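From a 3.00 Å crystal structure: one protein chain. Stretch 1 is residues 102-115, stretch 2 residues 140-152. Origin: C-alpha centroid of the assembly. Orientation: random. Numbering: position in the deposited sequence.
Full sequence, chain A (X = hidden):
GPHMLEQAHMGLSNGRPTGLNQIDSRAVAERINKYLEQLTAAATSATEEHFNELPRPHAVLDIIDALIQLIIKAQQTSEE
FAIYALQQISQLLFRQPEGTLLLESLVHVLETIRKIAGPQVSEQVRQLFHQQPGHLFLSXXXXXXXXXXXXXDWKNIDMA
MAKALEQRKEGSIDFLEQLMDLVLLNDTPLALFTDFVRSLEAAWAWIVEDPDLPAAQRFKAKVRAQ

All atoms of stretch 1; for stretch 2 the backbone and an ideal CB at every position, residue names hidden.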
# COMPACT_ATOMS: atom_id res chain seq x y z
N LEU A 102 -10.29 0.34 -4.88
CA LEU A 102 -9.13 0.22 -5.77
C LEU A 102 -7.85 -0.25 -5.03
O LEU A 102 -7.17 -1.14 -5.54
CB LEU A 102 -8.87 1.53 -6.50
CG LEU A 102 -7.75 1.55 -7.52
CD1 LEU A 102 -7.87 0.40 -8.52
CD2 LEU A 102 -7.72 2.88 -8.24
N LEU A 103 -7.51 0.35 -3.87
CA LEU A 103 -6.33 -0.04 -3.09
C LEU A 103 -6.42 -1.53 -2.70
O LEU A 103 -5.46 -2.28 -2.93
CB LEU A 103 -6.17 0.83 -1.84
CG LEU A 103 -5.84 2.29 -2.08
CD1 LEU A 103 -6.35 3.13 -0.94
CD2 LEU A 103 -4.37 2.49 -2.30
N GLU A 104 -7.58 -1.96 -2.18
CA GLU A 104 -7.81 -3.35 -1.79
C GLU A 104 -7.72 -4.31 -2.98
O GLU A 104 -7.10 -5.37 -2.84
CB GLU A 104 -9.14 -3.48 -1.07
CG GLU A 104 -9.09 -2.83 0.30
CD GLU A 104 -10.39 -2.77 1.08
OE1 GLU A 104 -11.30 -3.59 0.80
OE2 GLU A 104 -10.47 -1.96 2.02
N SER A 105 -8.28 -3.92 -4.15
CA SER A 105 -8.26 -4.71 -5.39
C SER A 105 -6.85 -4.87 -5.91
O SER A 105 -6.45 -5.98 -6.24
CB SER A 105 -9.14 -4.06 -6.45
OG SER A 105 -10.49 -4.02 -6.02
N LEU A 106 -6.08 -3.76 -5.94
CA LEU A 106 -4.68 -3.74 -6.36
C LEU A 106 -3.80 -4.60 -5.45
O LEU A 106 -3.04 -5.42 -5.96
CB LEU A 106 -4.15 -2.30 -6.44
CG LEU A 106 -4.61 -1.45 -7.62
CD1 LEU A 106 -4.24 -0.01 -7.41
CD2 LEU A 106 -4.02 -1.96 -8.94
N VAL A 107 -3.94 -4.46 -4.11
CA VAL A 107 -3.17 -5.25 -3.13
C VAL A 107 -3.54 -6.74 -3.28
O VAL A 107 -2.67 -7.61 -3.13
CB VAL A 107 -3.28 -4.74 -1.67
CG1 VAL A 107 -2.50 -5.62 -0.70
CG2 VAL A 107 -2.81 -3.29 -1.56
N HIS A 108 -4.82 -7.03 -3.63
CA HIS A 108 -5.30 -8.39 -3.84
C HIS A 108 -4.66 -9.03 -5.04
O HIS A 108 -4.24 -10.19 -4.97
CB HIS A 108 -6.82 -8.43 -3.97
CG HIS A 108 -7.33 -9.71 -4.55
ND1 HIS A 108 -7.41 -10.88 -3.82
CD2 HIS A 108 -7.67 -9.97 -5.84
CE1 HIS A 108 -7.84 -11.80 -4.67
NE2 HIS A 108 -8.05 -11.29 -5.89
N VAL A 109 -4.65 -8.31 -6.17
CA VAL A 109 -4.08 -8.80 -7.42
C VAL A 109 -2.59 -9.03 -7.24
O VAL A 109 -2.09 -10.08 -7.65
CB VAL A 109 -4.44 -7.89 -8.62
CG1 VAL A 109 -3.72 -8.33 -9.88
CG2 VAL A 109 -5.95 -7.86 -8.87
N LEU A 110 -1.89 -8.08 -6.58
CA LEU A 110 -0.45 -8.13 -6.32
C LEU A 110 -0.09 -9.37 -5.53
O LEU A 110 0.76 -10.14 -5.97
CB LEU A 110 0.01 -6.86 -5.58
CG LEU A 110 1.51 -6.71 -5.35
CD1 LEU A 110 2.15 -5.87 -6.43
CD2 LEU A 110 1.77 -6.04 -4.05
N GLU A 111 -0.78 -9.61 -4.41
CA GLU A 111 -0.53 -10.76 -3.55
C GLU A 111 -0.75 -12.13 -4.25
O GLU A 111 -0.06 -13.09 -3.93
CB GLU A 111 -1.33 -10.66 -2.25
CG GLU A 111 -0.81 -9.62 -1.27
CD GLU A 111 0.65 -9.75 -0.89
OE1 GLU A 111 1.01 -10.65 -0.10
OE2 GLU A 111 1.44 -8.93 -1.40
N THR A 112 -1.69 -12.19 -5.21
CA THR A 112 -2.02 -13.37 -5.99
C THR A 112 -0.89 -13.67 -6.99
O THR A 112 -0.43 -14.81 -7.07
CB THR A 112 -3.37 -13.15 -6.71
OG1 THR A 112 -4.36 -12.81 -5.74
CG2 THR A 112 -3.83 -14.36 -7.53
N ILE A 113 -0.46 -12.65 -7.75
CA ILE A 113 0.60 -12.75 -8.75
C ILE A 113 1.95 -13.09 -8.06
O ILE A 113 2.72 -13.88 -8.61
CB ILE A 113 0.64 -11.51 -9.70
CG1 ILE A 113 -0.69 -11.41 -10.48
CG2 ILE A 113 1.81 -11.58 -10.68
CD1 ILE A 113 -0.93 -10.15 -11.24
N ARG A 114 2.18 -12.59 -6.82
CA ARG A 114 3.39 -12.91 -6.06
C ARG A 114 3.41 -14.42 -5.73
O ARG A 114 4.46 -15.05 -5.76
CB ARG A 114 3.42 -12.12 -4.76
CG ARG A 114 3.76 -10.67 -4.92
CD ARG A 114 3.70 -10.02 -3.56
NE ARG A 114 4.94 -10.24 -2.82
CZ ARG A 114 5.14 -9.88 -1.56
NH1 ARG A 114 4.17 -9.30 -0.87
NH2 ARG A 114 6.31 -10.10 -0.98
N LYS A 115 2.23 -14.98 -5.40
CA LYS A 115 2.05 -16.39 -5.09
C LYS A 115 2.18 -17.22 -6.38
O LYS A 115 2.87 -18.24 -6.36
CB LYS A 115 0.70 -16.66 -4.39
CG LYS A 115 0.63 -16.12 -2.97
CD LYS A 115 -0.67 -16.47 -2.29
CE LYS A 115 -0.87 -15.70 -1.01
NZ LYS A 115 -0.23 -16.38 0.16
N UNK A 140 -2.62 6.99 4.95
CA UNK A 140 -3.26 6.03 5.86
C UNK A 140 -4.04 4.95 5.12
O UNK A 140 -3.96 3.79 5.51
CB UNK A 140 -4.20 6.77 6.82
N UNK A 141 -4.78 5.32 4.05
CA UNK A 141 -5.56 4.37 3.24
C UNK A 141 -4.66 3.34 2.53
O UNK A 141 -5.07 2.17 2.41
CB UNK A 141 -6.39 5.13 2.20
N UNK A 142 -3.43 3.75 2.12
CA UNK A 142 -2.43 2.89 1.47
C UNK A 142 -1.85 1.93 2.51
O UNK A 142 -1.76 0.73 2.23
CB UNK A 142 -1.32 3.72 0.82
N UNK A 143 -1.45 2.45 3.70
CA UNK A 143 -0.91 1.65 4.80
C UNK A 143 -1.96 0.59 5.12
O UNK A 143 -1.67 -0.59 5.04
CB UNK A 143 -0.58 2.51 6.02
N UNK A 144 -3.20 1.03 5.44
CA UNK A 144 -4.32 0.15 5.77
C UNK A 144 -4.42 -1.03 4.81
O UNK A 144 -4.41 -2.17 5.27
CB UNK A 144 -5.63 0.94 5.76
N UNK A 145 -4.40 -0.76 3.48
CA UNK A 145 -4.48 -1.74 2.38
C UNK A 145 -3.33 -2.74 2.42
O UNK A 145 -3.54 -3.93 2.16
CB UNK A 145 -4.48 -1.02 1.03
N UNK A 146 -2.13 -2.25 2.77
CA UNK A 146 -0.90 -3.03 2.79
C UNK A 146 -0.69 -3.78 4.10
O UNK A 146 0.15 -4.68 4.13
CB UNK A 146 0.30 -2.11 2.53
N UNK A 147 -1.45 -3.45 5.18
CA UNK A 147 -1.33 -4.20 6.44
C UNK A 147 -1.76 -5.63 6.09
O UNK A 147 -2.67 -5.80 5.26
CB UNK A 147 -2.18 -3.60 7.56
N UNK A 148 -1.06 -6.63 6.58
CA UNK A 148 -1.39 -7.99 6.18
C UNK A 148 -0.52 -8.50 5.04
O UNK A 148 -0.72 -9.63 4.58
CB UNK A 148 -2.86 -8.07 5.77
N UNK A 149 0.45 -7.67 4.57
CA UNK A 149 1.48 -8.02 3.59
C UNK A 149 2.84 -7.78 4.29
O UNK A 149 2.87 -7.23 5.40
CB UNK A 149 1.34 -7.20 2.31
N UNK A 150 3.96 -8.15 3.64
CA UNK A 150 5.32 -7.99 4.16
C UNK A 150 6.01 -6.78 3.55
O UNK A 150 7.22 -6.59 3.73
CB UNK A 150 6.15 -9.25 3.89
N UNK A 151 5.22 -5.96 2.85
CA UNK A 151 5.68 -4.81 2.07
C UNK A 151 5.82 -3.50 2.83
O UNK A 151 6.35 -2.57 2.27
CB UNK A 151 4.72 -4.59 0.90
N UNK A 152 5.41 -3.41 4.09
CA UNK A 152 5.55 -2.16 4.85
C UNK A 152 6.87 -2.10 5.62
O UNK A 152 7.18 -3.05 6.35
CB UNK A 152 4.38 -2.00 5.82

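Stretch 1 is helical throughout, and stretch 2 is helical over 140-146; the two axes approach to 9.2 Å with their N-to-C directions 37° apart.

Position 140 has nothing of stretch 1 within 5.5 Å of its ideal CB, so stretch 1 sets no preference; it is L140. At 141 the CB points sideways, yet the ideal CB lies 3.7 Å from L103 CD1, which favours a small residue such as alanine, serine or threonine. S141 keeps its CB against that methyl. Position 142 is also sideways, its ideal CB 4.5 Å from L103 CD2; a mid-sized apolar chain could reach that methyl. L142 does so, CD1 lying 3.9 Å from L103 CD2.

Positions 143 and 144 are unconstrained by stretch 1; they hold I143 and A144.

Position 145 points toward stretch 1, with its ideal CB 3.8 Å from both L103 CB and V107 CG2 and 4.6 Å from E104 N. Such crowding favours alanine, with glycine or serine possible. A145 packs its CB against L103 CB and V107 CG2, each at 3.8 Å.

At 146 the CB goes sideways, the ideal CB lying 5.3 Å from V107 CG2, so a longer apolar chain is needed for contact. L146 supplies it, its CD2 3.9 Å from V107 CG2. Position 147, the first to leave helical phi/psi, points away and is open to many residues; it is L147.

Position 148 has phi/psi of 96/1, and a CB would jam against the preceding carbonyl O. Glycine is called for, and G148 lies within the type II turn from 146 to 149.

At 149 the ideal CB faces E111 OE2 at 4.1 Å and V107 CG1 at 5.1 Å, a mixed setting suited to threonine, serine or valine. T149 places CG2 3.8 Å from V107 CG1 and 3.6 Å from E111 CD, while its OG1 donates to L146 O at 2.7 Å.

The ideal CB at 150 is 4.9 Å from R114 NH2, so an acidic or other acceptor side chain suits. D150 forms a salt bridge: R114 NH1 donates to D150 OD1 at 2.9 Å, near the guanidinium plane. R114 NH1 also bridges E111 OE2 at 2.8 Å, so one arginine links two carboxylates.

Position 151 points toward stretch 1, where L110 CD2 and the R114 guanidinium invite an apolar chain. L151 CD1 meets L110 CD2 at 3.6 Å, and its CD2 lies over one guanidinium face, 3.4 Å from R114 NH1. Position 152 is out of reach; it is L152.

Stretch 2 (140-152) LSLIAALLGTDLL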
# COMPACT_ATOMS: atom_id res chain seq x y z
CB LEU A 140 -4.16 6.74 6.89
CG LEU A 140 -3.47 7.64 7.93
CD1 LEU A 140 -4.46 8.54 8.57
CD2 LEU A 140 -2.73 6.83 8.99
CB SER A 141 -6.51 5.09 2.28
OG SER A 141 -5.95 6.29 1.78
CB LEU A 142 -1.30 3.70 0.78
CG LEU A 142 -0.19 2.89 0.06
CD1 LEU A 142 -0.76 1.98 -1.03
CD2 LEU A 142 0.88 3.79 -0.51
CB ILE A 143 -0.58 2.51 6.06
CG1 ILE A 143 0.46 3.63 5.78
CG2 ILE A 143 -0.16 1.62 7.25
CD1 ILE A 143 1.80 3.26 5.55
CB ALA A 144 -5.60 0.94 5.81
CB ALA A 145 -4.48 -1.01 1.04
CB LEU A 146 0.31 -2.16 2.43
CG LEU A 146 0.40 -1.77 0.97
CD1 LEU A 146 1.35 -0.64 0.77
CD2 LEU A 146 0.75 -2.97 0.10
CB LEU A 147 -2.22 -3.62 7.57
CG LEU A 147 -1.94 -2.19 8.05
CD1 LEU A 147 -3.08 -1.69 8.88
CD2 LEU A 147 -0.65 -2.11 8.86
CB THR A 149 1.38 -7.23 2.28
OG1 THR A 149 1.84 -5.89 2.48
CG2 THR A 149 0.00 -7.26 1.65
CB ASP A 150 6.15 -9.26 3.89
CG ASP A 150 6.19 -9.75 2.45
OD1 ASP A 150 5.12 -9.76 1.78
OD2 ASP A 150 7.26 -10.27 2.03
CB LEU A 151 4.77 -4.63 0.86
CG LEU A 151 4.50 -5.90 0.02
CD1 LEU A 151 3.30 -5.73 -0.83
CD2 LEU A 151 5.69 -6.28 -0.82
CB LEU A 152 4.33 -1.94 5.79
CG LEU A 152 3.00 -1.59 5.13
CD1 LEU A 152 1.84 -1.83 6.07
CD2 LEU A 152 2.99 -0.15 4.59
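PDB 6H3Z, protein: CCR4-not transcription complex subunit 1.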